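Local coordinates for HutD family protein (Pseudomonas aeruginosa, PDB 1YLL) that is of unknown function but, as a cupin-clan member of the HutD family, probably has a part linked to histidine utilisation, at residues R123-G137 with Q178-A192. Residues are numbered along the deposited sequence; the frame is centred on the assembly and turned at random.
Sequences RLQWLRVEGELDWHG and QHWRLTAHEPAWVCA
The carbonyl O of Gly131 is gripped twice by the strand opposite: Thr183 OG1 donates to it at 3.0 Å, nearly in line with the C=O bond, while Ala184 N comes from above the carbonyl plane. Thr183 turns OG1 anti to its own backbone N (chi1 178°), which carries the hydroxyl to this corner. Here the chain swings between sheets, and Gly131 adopts backbone angles that would jam a side chain against the preceding carbonyl.

Beyond the corner, 132-137 runs antiparallel to 178-184, and the face bearing Glu132, Asp134, His136, His179, Arg181 and Thr183 is polar. His179 NE2 donates to Asp134 OD2 at 2.7 Å, on the anti side of the carboxylate, and water 3 donates to the same oxygen. The His179 ring also lies in an offset stack on His136, centroids 4.0 Å apart and planes nearly parallel. Arg181 bends at chi3 to lay its guanidinium over Asp134 CB; its salt bridges to Asp134 and Glu132 are both long, and that to Glu132 lies well out of the guanidinium plane and rests on charge alone.

The face bearing Leu133, Trp135, Trp180 and Leu182 is largely apolar. Trp180 CB sits over the six-membered ring of Trp135, 3.7 Å from its centroid, and Leu182 CD1 meets Val129 CG2, joining the two sheets of the cupin-like barrel.

In the second sheet, 123-129 pairs with 187-192. On its face turned from Val129, Cys191 CB stands over the six-membered ring of Trp126, 3.6 Å from its centroid, with SG over the five-membered ring; Trp126 NE1 is bonded to Ser66. Arg128, extended, places CB over Trp189 and its guanidinium against Pro187 CB, while NH2 bridges to Glu130 OE2 at 2.9 Å. Val129, Leu133, Trp135, Trp180, Leu182, Val190 and Ala192 thus make an apolar layer between the sheets, whereas Asp134, His179 and Arg181 form a hydrogen-bonded, charged network on the other face.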
loop_
_atom_site.group_PDB
_atom_site.type_symbol
_atom_site.label_atom_id
_atom_site.label_comp_id
_atom_site.label_asym_id
_atom_site.label_seq_id
_atom_site.Cartn_x
_atom_site.Cartn_y
_atom_site.Cartn_z
ATOM N N ARG D 123 4.863 -20.093 -15.632
ATOM C CA ARG D 123 5.524 -20.377 -14.357
ATOM C C ARG D 123 4.345 -20.539 -13.386
ATOM O O ARG D 123 3.345 -19.822 -13.484
ATOM C CB ARG D 123 6.400 -19.216 -13.902
ATOM C CG ARG D 123 7.252 -19.568 -12.685
ATOM C CD ARG D 123 7.981 -18.337 -12.199
ATOM N NE ARG D 123 8.953 -18.690 -11.170
ATOM C CZ ARG D 123 8.672 -18.905 -9.875
ATOM N NH1 ARG D 123 7.432 -18.802 -9.396
ATOM N NH2 ARG D 123 9.671 -19.226 -9.053
ATOM N N LEU D 124 4.440 -21.504 -12.494
ATOM C CA LEU D 124 3.356 -21.697 -11.553
ATOM C C LEU D 124 3.963 -22.090 -10.231
ATOM O O LEU D 124 4.771 -23.040 -10.169
ATOM C CB LEU D 124 2.398 -22.795 -12.046
ATOM C CG LEU D 124 1.205 -23.077 -11.115
ATOM C CD1 LEU D 124 -0.025 -23.527 -11.963
ATOM C CD2 LEU D 124 1.535 -24.125 -10.014
ATOM N N GLN D 125 3.577 -21.378 -9.164
ATOM C CA GLN D 125 4.127 -21.706 -7.853
ATOM C C GLN D 125 3.168 -21.410 -6.699
ATOM O O GLN D 125 2.605 -20.336 -6.635
ATOM C CB GLN D 125 5.419 -20.900 -7.609
ATOM C CG GLN D 125 6.067 -21.206 -6.247
ATOM C CD GLN D 125 7.407 -20.586 -6.040
ATOM O OE1 GLN D 125 7.800 -19.685 -6.757
ATOM N NE2 GLN D 125 8.136 -21.078 -5.028
ATOM N N TRP D 126 2.990 -22.380 -5.808
ATOM C CA TRP D 126 2.163 -22.180 -4.607
ATOM C C TRP D 126 3.038 -21.483 -3.581
ATOM O O TRP D 126 4.162 -21.901 -3.347
ATOM C CB TRP D 126 1.709 -23.542 -4.058
ATOM C CG TRP D 126 0.551 -24.061 -4.817
ATOM C CD1 TRP D 126 0.577 -24.986 -5.860
ATOM C CD2 TRP D 126 -0.810 -23.683 -4.661
ATOM N NE1 TRP D 126 -0.678 -25.198 -6.322
ATOM C CE2 TRP D 126 -1.559 -24.411 -5.622
ATOM C CE3 TRP D 126 -1.480 -22.801 -3.810
ATOM C CZ2 TRP D 126 -2.943 -24.276 -5.747
ATOM C CZ3 TRP D 126 -2.852 -22.667 -3.935
ATOM C CH2 TRP D 126 -3.571 -23.397 -4.888
ATOM N N LEU D 127 2.511 -20.393 -3.008
ATOM C CA LEU D 127 3.237 -19.597 -2.014
ATOM C C LEU D 127 2.379 -19.438 -0.769
ATOM O O LEU D 127 1.195 -19.160 -0.874
ATOM C CB LEU D 127 3.514 -18.222 -2.608
ATOM C CG LEU D 127 4.392 -18.210 -3.871
ATOM C CD1 LEU D 127 4.270 -16.859 -4.590
ATOM C CD2 LEU D 127 5.817 -18.507 -3.488
ATOM N N ARG D 128 2.980 -19.599 0.420
ATOM C CA ARG D 128 2.198 -19.412 1.647
ATOM C C ARG D 128 2.563 -18.018 2.127
ATOM O O ARG D 128 3.729 -17.764 2.463
ATOM C CB ARG D 128 2.570 -20.422 2.727
ATOM C CG ARG D 128 1.601 -20.396 3.923
ATOM C CD ARG D 128 1.923 -21.505 4.927
ATOM N NE ARG D 128 0.864 -21.685 5.924
ATOM C CZ ARG D 128 0.979 -21.369 7.211
ATOM N NH1 ARG D 128 -0.038 -21.581 8.038
ATOM N NH2 ARG D 128 2.104 -20.832 7.669
ATOM N N VAL D 129 1.582 -17.127 2.129
ATOM C CA VAL D 129 1.798 -15.750 2.554
ATOM C C VAL D 129 1.666 -15.685 4.082
ATOM O O VAL D 129 0.583 -15.838 4.627
ATOM C CB VAL D 129 0.780 -14.791 1.902
ATOM C CG1 VAL D 129 1.087 -13.361 2.336
ATOM C CG2 VAL D 129 0.863 -14.877 0.378
ATOM N N GLU D 130 2.799 -15.482 4.744
ATOM C CA GLU D 130 2.852 -15.404 6.201
ATOM C C GLU D 130 3.277 -13.991 6.554
ATOM O O GLU D 130 4.459 -13.692 6.669
ATOM C CB GLU D 130 3.868 -16.412 6.728
ATOM C CG GLU D 130 3.421 -17.854 6.577
ATOM C CD GLU D 130 4.492 -18.835 6.999
ATOM O OE1 GLU D 130 5.281 -18.488 7.910
ATOM O OE2 GLU D 130 4.537 -19.952 6.436
ATOM N N GLY D 131 2.287 -13.128 6.702
ATOM C CA GLY D 131 2.559 -11.754 7.019
ATOM C C GLY D 131 2.787 -10.992 5.739
ATOM O O GLY D 131 1.948 -10.203 5.327
ATOM N N GLU D 132 3.912 -11.247 5.082
ATOM C CA GLU D 132 4.226 -10.512 3.853
ATOM C C GLU D 132 5.216 -11.273 2.982
ATOM O O GLU D 132 6.017 -12.064 3.486
ATOM C CB GLU D 132 4.828 -9.165 4.258
ATOM C CG GLU D 132 5.214 -8.175 3.174
ATOM C CD GLU D 132 5.770 -6.869 3.785
ATOM O OE1 GLU D 132 6.836 -6.928 4.446
ATOM O OE2 GLU D 132 5.142 -5.793 3.623
ATOM N N LEU D 133 5.131 -11.056 1.670
ATOM C CA LEU D 133 6.092 -11.645 0.745
ATOM C C LEU D 133 6.054 -10.787 -0.508
ATOM O O LEU D 133 5.042 -10.148 -0.768
ATOM C CB LEU D 133 5.755 -13.115 0.430
ATOM C CG LEU D 133 4.630 -13.594 -0.484
ATOM C CD1 LEU D 133 4.882 -13.200 -1.940
ATOM C CD2 LEU D 133 4.545 -15.151 -0.383
ATOM N N ASP D 134 7.149 -10.747 -1.268
ATOM C CA ASP D 134 7.181 -9.948 -2.480
ATOM C C ASP D 134 8.156 -10.553 -3.481
ATOM O O ASP D 134 9.001 -11.386 -3.129
ATOM C CB ASP D 134 7.631 -8.502 -2.177
ATOM C CG ASP D 134 9.129 -8.382 -1.895
ATOM O OD1 ASP D 134 9.645 -9.050 -0.974
ATOM O OD2 ASP D 134 9.802 -7.606 -2.604
ATOM N N TRP D 135 8.009 -10.164 -4.743
ATOM C CA TRP D 135 8.947 -10.598 -5.765
ATOM C C TRP D 135 8.906 -9.550 -6.865
ATOM O O TRP D 135 8.015 -8.691 -6.879
ATOM C CB TRP D 135 8.553 -11.981 -6.345
ATOM C CG TRP D 135 7.378 -12.010 -7.272
ATOM C CD1 TRP D 135 7.417 -11.855 -8.627
ATOM C CD2 TRP D 135 6.006 -12.206 -6.922
ATOM N NE1 TRP D 135 6.139 -11.952 -9.150
ATOM C CE2 TRP D 135 5.258 -12.170 -8.125
ATOM C CE3 TRP D 135 5.332 -12.410 -5.707
ATOM C CZ2 TRP D 135 3.866 -12.337 -8.154
ATOM C CZ3 TRP D 135 3.928 -12.575 -5.740
ATOM C CH2 TRP D 135 3.225 -12.536 -6.959
ATOM N N HIS D 136 9.914 -9.581 -7.733
ATOM C CA HIS D 136 9.953 -8.691 -8.893
ATOM C C HIS D 136 9.878 -9.591 -10.111
ATOM O O HIS D 136 10.547 -10.614 -10.153
ATOM C CB HIS D 136 11.261 -7.896 -8.969
ATOM C CG HIS D 136 11.400 -6.857 -7.903
ATOM N ND1 HIS D 136 11.298 -5.494 -8.146
ATOM C CD2 HIS D 136 11.655 -6.983 -6.583
ATOM C CE1 HIS D 136 11.485 -4.831 -7.015
ATOM N NE2 HIS D 136 11.703 -5.706 -6.054
ATOM N N GLY D 137 9.089 -9.221 -11.108
ATOM C CA GLY D 137 9.036 -10.066 -12.295
ATOM C C GLY D 137 8.657 -9.276 -13.522
ATOM O O GLY D 137 8.007 -8.264 -13.404
ATOM N N GLN D 178 7.986 -5.560 -12.695
ATOM C CA GLN D 178 6.947 -5.274 -11.723
ATOM C C GLN D 178 7.328 -5.710 -10.327
ATOM O O GLN D 178 7.947 -6.772 -10.140
ATOM C CB GLN D 178 5.647 -6.005 -12.100
ATOM C CG GLN D 178 5.212 -5.863 -13.575
ATOM C CD GLN D 178 4.887 -4.411 -13.960
ATOM O OE1 GLN D 178 5.155 -3.980 -15.092
ATOM N NE2 GLN D 178 4.317 -3.668 -13.033
ATOM N N HIS D 179 6.939 -4.921 -9.336
ATOM C CA HIS D 179 7.203 -5.275 -7.956
ATOM C C HIS D 179 5.875 -5.630 -7.302
ATOM O O HIS D 179 5.011 -4.777 -7.089
ATOM C CB HIS D 179 7.886 -4.131 -7.184
ATOM C CG HIS D 179 8.293 -4.523 -5.804
ATOM N ND1 HIS D 179 8.655 -3.604 -4.841
ATOM C CD2 HIS D 179 8.370 -5.741 -5.211
ATOM C CE1 HIS D 179 8.933 -4.239 -3.713
ATOM N NE2 HIS D 179 8.768 -5.538 -3.913
ATOM N N TRP D 180 5.694 -6.915 -7.022
ATOM C CA TRP D 180 4.474 -7.428 -6.412
ATOM C C TRP D 180 4.660 -7.753 -4.939
ATOM O O TRP D 180 5.619 -8.434 -4.573
ATOM C CB TRP D 180 4.035 -8.738 -7.103
ATOM C CG TRP D 180 3.648 -8.596 -8.524
ATOM C CD1 TRP D 180 4.413 -8.865 -9.629
ATOM C CD2 TRP D 180 2.371 -8.193 -9.003
ATOM N NE1 TRP D 180 3.677 -8.660 -10.763
ATOM C CE2 TRP D 180 2.419 -8.244 -10.411
ATOM C CE3 TRP D 180 1.183 -7.793 -8.370
ATOM C CZ2 TRP D 180 1.318 -7.912 -11.211
ATOM C CZ3 TRP D 180 0.069 -7.460 -9.177
ATOM C CH2 TRP D 180 0.156 -7.525 -10.571
ATOM N N ARG D 181 3.721 -7.316 -4.097
ATOM C CA ARG D 181 3.796 -7.604 -2.674
ATOM C C ARG D 181 2.455 -8.115 -2.163
ATOM O O ARG D 181 1.420 -7.541 -2.467
ATOM C CB ARG D 181 4.211 -6.361 -1.876
ATOM C CG ARG D 181 4.335 -6.675 -0.370
ATOM C CD ARG D 181 4.670 -5.438 0.462
ATOM N NE ARG D 181 5.897 -4.798 0.021
ATOM C CZ ARG D 181 7.108 -5.340 0.124
ATOM N NH1 ARG D 181 7.263 -6.544 0.666
ATOM N NH2 ARG D 181 8.168 -4.679 -0.330
ATOM N N LEU D 182 2.465 -9.214 -1.418
ATOM C CA LEU D 182 1.232 -9.755 -0.877
ATOM C C LEU D 182 1.339 -9.705 0.632
ATOM O O LEU D 182 2.411 -9.929 1.202
ATOM C CB LEU D 182 1.050 -11.214 -1.281
ATOM C CG LEU D 182 1.156 -11.487 -2.781
ATOM C CD1 LEU D 182 1.019 -12.990 -2.980
ATOM C CD2 LEU D 182 0.117 -10.763 -3.544
ATOM N N THR D 183 0.214 -9.442 1.274
ATOM C CA THR D 183 0.192 -9.398 2.720
ATOM C C THR D 183 -1.041 -10.140 3.236
ATOM O O THR D 183 -2.067 -10.201 2.556
ATOM C CB THR D 183 0.186 -7.950 3.199
ATOM O OG1 THR D 183 0.128 -7.933 4.626
ATOM C CG2 THR D 183 -0.992 -7.222 2.636
ATOM N N ALA D 184 -0.918 -10.754 4.409
ATOM C CA ALA D 184 -2.038 -11.478 4.998
ATOM C C ALA D 184 -1.920 -11.509 6.525
ATOM O O ALA D 184 -0.826 -11.591 7.055
ATOM C CB ALA D 184 -2.071 -12.898 4.448
ATOM N N HIS D 185 -3.048 -11.437 7.227
ATOM C CA HIS D 185 -3.045 -11.475 8.696
ATOM C C HIS D 185 -2.877 -12.906 9.198
ATOM O O HIS D 185 -2.038 -13.184 10.067
ATOM C CB HIS D 185 -4.345 -10.884 9.238
ATOM C CG HIS D 185 -4.412 -9.390 9.153
ATOM N ND1 HIS D 185 -3.976 -8.686 8.049
ATOM C CD2 HIS D 185 -4.877 -8.468 10.027
ATOM C CE1 HIS D 185 -4.171 -7.393 8.248
ATOM N NE2 HIS D 185 -4.717 -7.234 9.440
ATOM N N GLU D 186 -3.698 -13.802 8.660
ATOM C CA GLU D 186 -3.653 -15.219 8.988
ATOM C C GLU D 186 -2.974 -15.783 7.734
ATOM O O GLU D 186 -3.267 -15.319 6.629
ATOM C CB GLU D 186 -5.088 -15.756 9.146
ATOM C CG GLU D 186 -5.268 -17.285 9.276
ATOM C CD GLU D 186 -4.848 -17.877 10.628
ATOM O OE1 GLU D 186 -5.158 -17.279 11.682
ATOM O OE2 GLU D 186 -4.229 -18.968 10.638
ATOM N N PRO D 187 -2.032 -16.738 7.890
ATOM C CA PRO D 187 -1.330 -17.332 6.743
ATOM C C PRO D 187 -2.278 -17.828 5.673
ATOM O O PRO D 187 -3.291 -18.481 5.963
ATOM C CB PRO D 187 -0.528 -18.447 7.379
ATOM C CG PRO D 187 -0.106 -17.790 8.679
ATOM C CD PRO D 187 -1.399 -17.155 9.153
ATOM N N ALA D 188 -1.951 -17.534 4.424
ATOM C CA ALA D 188 -2.836 -17.931 3.351
ATOM C C ALA D 188 -2.013 -18.369 2.169
ATOM O O ALA D 188 -1.012 -17.739 1.812
ATOM C CB ALA D 188 -3.741 -16.782 2.960
ATOM N N TRP D 189 -2.446 -19.482 1.590
ATOM C CA TRP D 189 -1.800 -20.046 0.429
ATOM C C TRP D 189 -2.368 -19.403 -0.812
ATOM O O TRP D 189 -3.581 -19.219 -0.920
ATOM C CB TRP D 189 -2.071 -21.551 0.373
ATOM C CG TRP D 189 -1.170 -22.384 1.225
ATOM C CD1 TRP D 189 -1.462 -22.942 2.461
ATOM C CD2 TRP D 189 0.169 -22.767 0.922
ATOM N NE1 TRP D 189 -0.383 -23.645 2.927
ATOM C CE2 TRP D 189 0.634 -23.557 2.007
ATOM C CE3 TRP D 189 1.035 -22.519 -0.163
ATOM C CZ2 TRP D 189 1.920 -24.101 2.037
ATOM C CZ3 TRP D 189 2.307 -23.049 -0.132
ATOM C CH2 TRP D 189 2.748 -23.839 0.963
ATOM N N VAL D 190 -1.476 -19.065 -1.739
ATOM C CA VAL D 190 -1.854 -18.486 -3.035
ATOM C C VAL D 190 -1.086 -19.221 -4.117
ATOM O O VAL D 190 -0.082 -19.854 -3.836
ATOM C CB VAL D 190 -1.498 -16.953 -3.138
ATOM C CG1 VAL D 190 -2.241 -16.159 -2.047
ATOM C CG2 VAL D 190 -0.040 -16.741 -2.966
ATOM N N CYS D 191 -1.587 -19.166 -5.356
ATOM C CA CYS D 191 -0.869 -19.783 -6.459
ATOM C C CYS D 191 -0.618 -18.662 -7.451
ATOM O O CYS D 191 -1.565 -18.024 -7.957
ATOM C CB CYS D 191 -1.681 -20.885 -7.086
ATOM S SG CYS D 191 -0.664 -21.853 -8.283
ATOM N N ALA D 192 0.658 -18.401 -7.686
ATOM C CA ALA D 192 1.080 -17.355 -8.598
ATOM C C ALA D 192 1.344 -18.018 -9.947
ATOM O O ALA D 192 2.235 -18.864 -10.042
ATOM C CB ALA D 192 2.346 -16.713 -8.078
HETATM O O HOH W 1 4.932 -17.872 -10.690
HETATM O O HOH W 2 -2.359 -21.323 5.599
HETATM O O HOH W 3 11.317 -5.686 -1.221
HETATM O O HOH W 4 5.155 -9.322 -13.492
#